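Local coordinates for protein of unknown function with a cupin-like fold (Ralstonia eutropha, PDB 3CJX), which is of unknown function but adopts a cupin-like beta-barrel fold and belongs to the ChrR-like cupin family, at residues Tyr91-Gly94 / Gly95-His98; Arg104-Glu107 / Gly108-Val112. All blocks are in the same frame, centred on the assembly; numbering follows the deposited sequence. Where two conformers were deposited one is given.

Contact 1 of 2, residues Tyr91-Gly94 / Gly95-His98; sequences YEPG and GSIH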
loop_
_atom_site.group_PDB
_atom_site.type_symbol
_atom_site.label_atom_id
_atom_site.label_comp_id
_atom_site.label_asym_id
_atom_site.label_seq_id
_atom_site.Cartn_x
_atom_site.Cartn_y
_atom_site.Cartn_z
ATOM N N TYR A 91 3.962 9.012 -10.597
ATOM C CA TYR A 91 3.059 9.929 -9.914
ATOM C C TYR A 91 1.705 9.675 -10.540
ATOM O O TYR A 91 1.575 9.703 -11.763
ATOM C CB TYR A 91 3.437 11.377 -10.131
ATOM C CG TYR A 91 2.333 12.345 -9.765
ATOM C CD1 TYR A 91 2.202 12.830 -8.471
ATOM C CD2 TYR A 91 1.434 12.789 -10.722
ATOM C CE1 TYR A 91 1.190 13.728 -8.139
ATOM C CE2 TYR A 91 0.419 13.675 -10.403
ATOM C CZ TYR A 91 0.296 14.150 -9.109
ATOM O OH TYR A 91 -0.730 15.051 -8.821
ATOM N N GLU A 92 0.701 9.410 -9.715
ATOM C CA GLU A 92 -0.652 9.184 -10.208
ATOM C C GLU A 92 -1.533 10.249 -9.521
ATOM O O GLU A 92 -1.543 10.342 -8.295
ATOM C CB GLU A 92 -1.090 7.792 -9.790
ATOM C CG GLU A 92 -1.791 6.983 -10.857
ATOM C CD GLU A 92 -2.401 5.695 -10.268
ATOM O OE1 GLU A 92 -1.907 5.249 -9.191
ATOM O OE2 GLU A 92 -3.368 5.135 -10.863
ATOM N N PRO A 93 -2.231 11.084 -10.292
ATOM C CA PRO A 93 -3.022 12.084 -9.577
ATOM C C PRO A 93 -4.340 11.546 -9.054
ATOM O O PRO A 93 -4.742 10.428 -9.378
ATOM C CB PRO A 93 -3.287 13.141 -10.653
ATOM C CG PRO A 93 -3.314 12.379 -11.918
ATOM C CD PRO A 93 -2.351 11.230 -11.753
ATOM N N GLY A 94 -4.998 12.350 -8.231
ATOM C CA GLY A 94 -6.329 12.033 -7.756
ATOM C C GLY A 94 -7.239 12.100 -8.976
ATOM O O GLY A 94 -6.974 12.855 -9.921
ATOM N N GLY A 95 -8.279 11.271 -8.965
ATOM C CA GLY A 95 -9.257 11.199 -10.030
ATOM C C GLY A 95 -8.929 10.136 -11.056
ATOM O O GLY A 95 -9.733 9.882 -11.954
ATOM N N SER A 96 -7.764 9.504 -10.931
ATOM C CA SER A 96 -7.384 8.469 -11.859
ATOM C C SER A 96 -7.895 7.098 -11.404
ATOM O O SER A 96 -8.192 6.881 -10.231
ATOM C CB SER A 96 -5.869 8.461 -12.069
ATOM O OG SER A 96 -5.153 8.102 -10.898
ATOM N N ILE A 97 -8.035 6.200 -12.373
ATOM C CA ILE A 97 -8.484 4.849 -12.128
ATOM C C ILE A 97 -7.674 3.925 -13.039
ATOM O O ILE A 97 -7.702 4.072 -14.248
ATOM C CB ILE A 97 -10.017 4.710 -12.358
ATOM C CG1 ILE A 97 -10.471 3.259 -12.143
ATOM C CG2 ILE A 97 -10.398 5.215 -13.740
ATOM C CD1 ILE A 97 -11.992 3.096 -12.148
ATOM N N HIS A 98 -6.912 3.011 -12.452
ATOM C CA HIS A 98 -6.125 2.053 -13.224
ATOM C C HIS A 98 -6.163 0.709 -12.530
ATOM O O HIS A 98 -6.651 0.605 -11.414
ATOM C CB HIS A 98 -4.668 2.511 -13.384
ATOM C CG HIS A 98 -4.527 3.849 -14.033
ATOM N ND1 HIS A 98 -4.086 4.963 -13.352
ATOM C CD2 HIS A 98 -4.828 4.266 -15.284
ATOM C CE1 HIS A 98 -4.095 6.005 -14.163
ATOM N NE2 HIS A 98 -4.546 5.611 -15.340
#
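The carboxylate of Glu92 meets the imidazole of His98 across a tight turn, and His98 ND1 donates a hydrogen bond to Glu92 OE2 over 2.6 Å. The bond is almost straight, 175° at the hydrogen, and OE2 lies within the ring plane at the edge of the histidine. Seen from the acid, the approach is less regular: the N-H reaches OE2 on the anti side and somewhat out of the carboxylate plane, the two flat groups being turned 30° apart. Glutamate suits this place because its chain, straight past CG, spans the gap from the opposite direction. The bond helps hold the ring's rotation, together with Tyr76, which stacks on the imidazole, and Tyr79, which meets it at a steep angle.

A second bond closes the turn itself. Ser96 OG gives its proton to Pro93 O at 2.8 Å, close to the line of the carbonyl bond. A chi1 of 66° folds the short side chain back over its own backbone toward the proline. Pro93 to Ser96 form a type II beta turn: Pro93 leads in and offers its carbonyl, Gly94 and Gly95 fill the two central positions, and the second of these, with its positive phi, suits glycine. Pro93, Gly95 and His98 match the start of the second cupin motif, whose histidine is commonly a metal ligand in cupins, though no metal is seen here.

Glu92 OE1 accepts a weak hydrogen bond from Tyr76 OH. The turn connects strand 88-92, at the edge of one sheet, to strand 97-101 in the other; backbone bonds tie Glu92 to Val65 of strand 65-71, and Ser96 and His98 to strand 58-61.

Contact 2 of 2, residues Arg104-Glu107 / Gly108-Val112; sequences RDNE and GQTEV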
loop_
_atom_site.group_PDB
_atom_site.type_symbol
_atom_site.label_atom_id
_atom_site.label_comp_id
_atom_site.label_asym_id
_atom_site.label_seq_id
_atom_site.Cartn_x
_atom_site.Cartn_y
_atom_site.Cartn_z
ATOM N N ARG A 104 2.701 -12.698 -15.162
ATOM C CA ARG A 104 2.947 -14.080 -14.736
ATOM C C ARG A 104 4.414 -14.474 -14.906
ATOM O O ARG A 104 4.917 -15.334 -14.179
ATOM C CB ARG A 104 2.111 -15.070 -15.538
ATOM C CG ARG A 104 2.134 -16.458 -14.915
ATOM C CD ARG A 104 1.152 -17.443 -15.531
ATOM N NE ARG A 104 1.460 -17.822 -16.909
ATOM C CZ ARG A 104 0.728 -18.673 -17.626
ATOM N NH1 ARG A 104 -0.363 -19.242 -17.115
ATOM N NH2 ARG A 104 1.089 -18.953 -18.867
ATOM N N ASP A 105 5.106 -13.815 -15.837
ATOM C CA ASP A 105 6.471 -14.173 -16.151
ATOM C C ASP A 105 7.514 -13.586 -15.228
ATOM O O ASP A 105 8.695 -13.786 -15.472
ATOM C CB ASP A 105 6.814 -13.755 -17.572
ATOM C CG ASP A 105 5.619 -13.780 -18.491
ATOM O OD1 ASP A 105 5.258 -14.878 -18.987
ATOM O OD2 ASP A 105 5.068 -12.681 -18.729
ATOM N N ASN A 106 7.120 -12.845 -14.199
ATOM C CA ASN A 106 8.108 -12.334 -13.251
ATOM C C ASN A 106 8.749 -13.536 -12.564
ATOM O O ASN A 106 8.029 -14.462 -12.180
ATOM C CB ASN A 106 7.460 -11.450 -12.173
ATOM C CG ASN A 106 6.937 -10.135 -12.707
ATOM O OD1 ASN A 106 7.020 -9.856 -13.897
ATOM N ND2 ASN A 106 6.386 -9.322 -11.825
ATOM N N GLU A 107 10.075 -13.548 -12.412
ATOM C CA GLU A 107 10.712 -14.671 -11.739
ATOM C C GLU A 107 10.536 -14.561 -10.220
ATOM O O GLU A 107 10.568 -15.571 -9.526
ATOM C CB GLU A 107 12.189 -14.789 -12.136
ATOM C CG GLU A 107 12.812 -16.189 -11.911
ATOM C CD GLU A 107 12.278 -17.266 -12.843
ATOM O OE1 GLU A 107 11.332 -17.005 -13.620
ATOM O OE2 GLU A 107 12.825 -18.387 -12.802
ATOM N N GLY A 108 10.320 -13.355 -9.714
ATOM C CA GLY A 108 10.121 -13.189 -8.290
ATOM C C GLY A 108 9.149 -12.108 -7.862
ATOM O O GLY A 108 8.219 -11.739 -8.583
ATOM N N GLN A 109 9.388 -11.604 -6.663
ATOM C CA GLN A 109 8.522 -10.622 -6.079
ATOM C C GLN A 109 8.795 -9.279 -6.689
ATOM O O GLN A 109 9.918 -8.990 -7.093
ATOM C CB GLN A 109 8.759 -10.525 -4.571
ATOM C CG GLN A 109 8.425 -11.785 -3.799
ATOM C CD GLN A 109 6.966 -12.080 -3.801
ATOM O OE1 GLN A 109 6.526 -13.051 -4.392
ATOM N NE2 GLN A 109 6.187 -11.200 -3.184
ATOM N N THR A 110 7.753 -8.466 -6.745
ATOM C CA THR A 110 7.838 -7.107 -7.206
ATOM C C THR A 110 7.719 -6.303 -5.927
ATOM O O THR A 110 6.728 -6.423 -5.203
ATOM C CB THR A 110 6.715 -6.798 -8.202
ATOM O OG1 THR A 110 6.937 -7.549 -9.410
ATOM C CG2 THR A 110 6.669 -5.325 -8.533
ATOM N N GLU A 111 8.742 -5.505 -5.639
ATOM C CA GLU A 111 8.820 -4.724 -4.407
ATOM C C GLU A 111 8.613 -3.228 -4.635
ATOM O O GLU A 111 9.366 -2.602 -5.407
ATOM C CB GLU A 111 10.208 -4.926 -3.774
ATOM C CG GLU A 111 10.576 -6.372 -3.423
ATOM C CD GLU A 111 9.718 -6.966 -2.318
ATOM O OE1 GLU A 111 8.890 -6.250 -1.738
ATOM O OE2 GLU A 111 9.877 -8.160 -2.008
ATOM N N VAL A 112 7.636 -2.629 -3.954
ATOM C CA VAL A 112 7.407 -1.184 -4.125
ATOM C C VAL A 112 7.301 -0.442 -2.802
ATOM O O VAL A 112 7.054 -1.034 -1.756
ATOM C CB VAL A 112 6.134 -0.896 -4.926
ATOM C CG1 VAL A 112 6.152 -1.638 -6.261
ATOM C CG2 VAL A 112 4.931 -1.299 -4.127
HETATM O O HOH W 1 6.078 -9.926 -8.907
#
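Asn106 reaches its amide over to the hydroxyl of Thr110, the two side chains crossing at a slant, and ND2 comes to 3.0 Å from Thr110 OG1. A water beside the pair completes a triangle. It accepts a hydrogen bond from Asn106 ND2 at 3.0 Å and donates one to Gly108 O at 2.8 Å. Its third bond, to Thr110 OG1, is 2.6 Å long.

Asparagine fits because the two N-H groups of its amide suit two acceptors, the water and the backbone carbonyl Cys73 O. Its first torsion (chi1 -69°), with CG beside the backbone N, places the amide on the inner side of the bend, where CB passes 3.7 Å from Gly108 O. Thr110 also carries its OG1 beside its own backbone N (chi1 -68°), which brings the hydroxyl to the amide and the water.

The bend joins the two sheets of the cupin-like barrel, carrying the chain from strand 97-101 into strand 110-117, and Thr110 is the first residue of the latter. Thr110 OG1 hydrogen-bonds to Cys73 O as well, so the carbonyl at the start of strand 73-76 receives one bond from each side of the bend. Gly108 is extended as the chain nears the strand, and its carbonyl takes the water's bond. Farther along, Glu111 forms a salt bridge with Arg47 and Val112 packs on Trp74, Met67 and Phe50.

In the fold
Contact 1 and contact 2 follow in series along the chain, with strand 97-101 running between them: the turn of 91-98 leads into that strand, and the bend of 104-112 leads out of it into strand 110-117. Their centres are 23 Å apart and their nearest atoms about 11 Å, so they do not touch. Both link one sheet of the cupin-like fold to the other, in opposite senses. Strand 73-76 reaches both, through Tyr76 at contact 1 and Cys73 at contact 2. A bound glycerol, probably from crystallisation, lies about 4 Å from the Glu92 side chain, which may mark a pocket beside contact 1.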